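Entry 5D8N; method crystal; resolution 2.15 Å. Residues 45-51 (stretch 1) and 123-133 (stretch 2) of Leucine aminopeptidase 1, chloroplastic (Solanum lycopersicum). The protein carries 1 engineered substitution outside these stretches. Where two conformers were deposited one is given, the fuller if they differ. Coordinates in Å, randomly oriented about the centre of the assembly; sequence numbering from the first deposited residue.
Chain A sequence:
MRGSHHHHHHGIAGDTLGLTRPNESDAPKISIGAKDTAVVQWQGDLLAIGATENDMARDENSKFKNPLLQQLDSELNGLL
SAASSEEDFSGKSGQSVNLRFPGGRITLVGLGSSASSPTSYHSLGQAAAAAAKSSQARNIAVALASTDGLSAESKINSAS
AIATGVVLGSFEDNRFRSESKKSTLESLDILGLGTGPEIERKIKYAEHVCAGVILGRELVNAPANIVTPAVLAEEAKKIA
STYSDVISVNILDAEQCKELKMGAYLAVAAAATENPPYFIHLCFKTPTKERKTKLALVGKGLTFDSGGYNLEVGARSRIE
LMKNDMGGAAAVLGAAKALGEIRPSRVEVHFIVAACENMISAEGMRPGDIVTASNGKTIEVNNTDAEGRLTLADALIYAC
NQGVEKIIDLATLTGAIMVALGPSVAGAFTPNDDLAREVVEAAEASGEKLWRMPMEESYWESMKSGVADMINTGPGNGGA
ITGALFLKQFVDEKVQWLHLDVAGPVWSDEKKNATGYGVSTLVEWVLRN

Stretch 1, residues 45-51: DLLAIGA
Stretch 2 123-133: SLGQAAAAAAK

This is a small, purely apolar contact in which a helix lies nearly antiparallel across one face of a β-strand, burying 243 Å² summed over both sides with no hydrogen bond between them. The strand includes Leu46 to Ala51, with phi/psi from -156/129 at Leu46 to -89/119 at Gly50; residues 123-133 are helical throughout, phi -54 to -70° and psi -30 to -50°. Backbone bonds i+4 to i confirm the helix, from Ala127 N to Ser123 O (2.8 Å) through Lys133 N to Ala129 O (3.0 Å). The axes approach to 8.9 Å, their directions 151° apart.

Register follows alternate strand residues: CA-CA distances are 6.9 Å for Leu46-Ala132, 5.8 Å for Ala48-Ala128 and 6.3 Å for Gly50-Leu124. Leu46 (chi1 172°, t; chi2 72°, p) points toward the helix, placing CD2 3.9 Å from Ala131 CB and 4.2 Å from Ala132 CB. At the closest CA pair, two methyls suffice: Ala48 CB lies 3.8 Å from Ala128 CB. Leu124 (chi1 173°, t; chi2 59°, p) then reaches the strand backbone, its CD1 3.6 Å from Gly50 CA. Glycine makes this possible, since an ideal CB there would sit 2.7 Å from Leu124 CD2, a clash. Ile49 and Ala51 direct their CA-to-CB bonds away.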

# COMPACT_ATOMS: atom_id res chain seq x y z
N ASP A 45 -54.35 -16.14 -3.06
CA ASP A 45 -53.82 -14.87 -2.61
C ASP A 45 -53.10 -14.09 -3.71
O ASP A 45 -53.07 -12.86 -3.70
CB ASP A 45 -52.88 -15.07 -1.44
CG ASP A 45 -53.54 -15.75 -0.27
OD1 ASP A 45 -54.76 -15.57 -0.10
OD2 ASP A 45 -52.86 -16.49 0.47
N LEU A 46 -52.46 -14.80 -4.62
CA LEU A 46 -51.61 -14.17 -5.61
C LEU A 46 -51.47 -15.05 -6.83
O LEU A 46 -51.04 -16.20 -6.75
CB LEU A 46 -50.23 -13.90 -5.02
CG LEU A 46 -49.18 -13.42 -6.03
CD1 LEU A 46 -49.45 -11.99 -6.48
CD2 LEU A 46 -47.82 -13.52 -5.37
N LEU A 47 -51.72 -14.44 -7.98
CA LEU A 47 -51.49 -15.05 -9.27
C LEU A 47 -50.35 -14.29 -9.94
O LEU A 47 -50.47 -13.10 -10.24
CB LEU A 47 -52.76 -14.93 -10.12
CG LEU A 47 -52.63 -15.36 -11.58
CD1 LEU A 47 -52.26 -16.83 -11.71
CD2 LEU A 47 -53.94 -15.09 -12.31
N ALA A 48 -49.30 -15.02 -10.28
CA ALA A 48 -48.18 -14.46 -11.02
C ALA A 48 -48.18 -14.99 -12.44
O ALA A 48 -48.22 -16.20 -12.66
CB ALA A 48 -46.86 -14.84 -10.34
N ILE A 49 -48.08 -14.07 -13.39
CA ILE A 49 -48.09 -14.42 -14.80
C ILE A 49 -46.84 -13.94 -15.52
O ILE A 49 -46.48 -12.76 -15.47
CB ILE A 49 -49.29 -13.76 -15.49
CG1 ILE A 49 -50.57 -14.32 -14.88
CG2 ILE A 49 -49.25 -14.04 -16.99
CD1 ILE A 49 -51.75 -13.40 -15.07
N GLY A 50 -46.17 -14.89 -16.17
CA GLY A 50 -44.92 -14.60 -16.87
C GLY A 50 -45.24 -14.20 -18.28
O GLY A 50 -45.90 -14.97 -18.98
N ALA A 51 -44.87 -12.97 -18.66
CA ALA A 51 -45.18 -12.45 -19.98
C ALA A 51 -43.92 -11.96 -20.66
O ALA A 51 -43.22 -11.10 -20.11
CB ALA A 51 -46.21 -11.32 -19.88
N SER A 123 -36.25 -17.43 -12.91
CA SER A 123 -36.48 -16.04 -12.54
C SER A 123 -37.96 -15.78 -12.26
O SER A 123 -38.30 -14.98 -11.39
CB SER A 123 -35.98 -15.08 -13.64
OG SER A 123 -34.57 -15.15 -13.66
N LEU A 124 -38.81 -16.29 -13.15
CA LEU A 124 -40.24 -16.13 -13.00
C LEU A 124 -40.64 -16.64 -11.62
O LEU A 124 -41.32 -15.95 -10.87
CB LEU A 124 -41.01 -16.88 -14.08
CG LEU A 124 -42.53 -16.92 -13.92
CD1 LEU A 124 -43.11 -15.51 -13.87
CD2 LEU A 124 -43.17 -17.68 -15.06
N GLY A 125 -40.20 -17.83 -11.26
CA GLY A 125 -40.49 -18.38 -9.95
C GLY A 125 -39.98 -17.48 -8.82
O GLY A 125 -40.66 -17.35 -7.79
N GLN A 126 -38.71 -17.05 -8.93
CA GLN A 126 -38.13 -16.16 -7.94
C GLN A 126 -39.00 -14.91 -7.80
O GLN A 126 -39.20 -14.43 -6.69
CB GLN A 126 -36.70 -15.74 -8.33
CG GLN A 126 -35.67 -16.87 -8.28
CD GLN A 126 -34.36 -16.59 -9.01
OE1 GLN A 126 -34.03 -15.45 -9.36
NE2 GLN A 126 -33.63 -17.66 -9.30
N ALA A 127 -39.46 -14.35 -8.91
CA ALA A 127 -40.26 -13.11 -8.84
C ALA A 127 -41.59 -13.40 -8.15
O ALA A 127 -42.11 -12.56 -7.44
CB ALA A 127 -40.49 -12.53 -10.23
N ALA A 128 -42.16 -14.58 -8.40
CA ALA A 128 -43.41 -14.96 -7.75
C ALA A 128 -43.22 -15.14 -6.25
O ALA A 128 -44.04 -14.66 -5.47
CB ALA A 128 -43.96 -16.23 -8.36
N ALA A 129 -42.08 -15.69 -5.84
CA ALA A 129 -41.77 -15.83 -4.42
C ALA A 129 -41.59 -14.49 -3.73
O ALA A 129 -42.02 -14.29 -2.59
CB ALA A 129 -40.50 -16.65 -4.25
N ALA A 130 -40.94 -13.57 -4.43
CA ALA A 130 -40.71 -12.23 -3.89
C ALA A 130 -42.04 -11.49 -3.71
O ALA A 130 -42.22 -10.78 -2.74
CB ALA A 130 -39.74 -11.45 -4.76
N ALA A 131 -42.94 -11.61 -4.69
CA ALA A 131 -44.21 -10.91 -4.61
C ALA A 131 -45.05 -11.57 -3.50
O ALA A 131 -45.77 -10.91 -2.78
CB ALA A 131 -44.92 -10.97 -5.94
N ALA A 132 -44.87 -12.87 -3.27
CA ALA A 132 -45.61 -13.54 -2.21
C ALA A 132 -45.15 -13.05 -0.83
O ALA A 132 -45.94 -12.82 0.10
CB ALA A 132 -45.45 -15.05 -2.32
N LYS A 133 -43.84 -12.91 -0.71
CA LYS A 133 -43.25 -12.47 0.53
C LYS A 133 -43.73 -11.07 0.80
O LYS A 133 -44.12 -10.76 1.91
CB LYS A 133 -41.73 -12.52 0.39
CG LYS A 133 -40.99 -12.17 1.67
CD LYS A 133 -39.50 -12.43 1.52
CE LYS A 133 -38.67 -11.98 2.72
NZ LYS A 133 -38.90 -10.57 3.11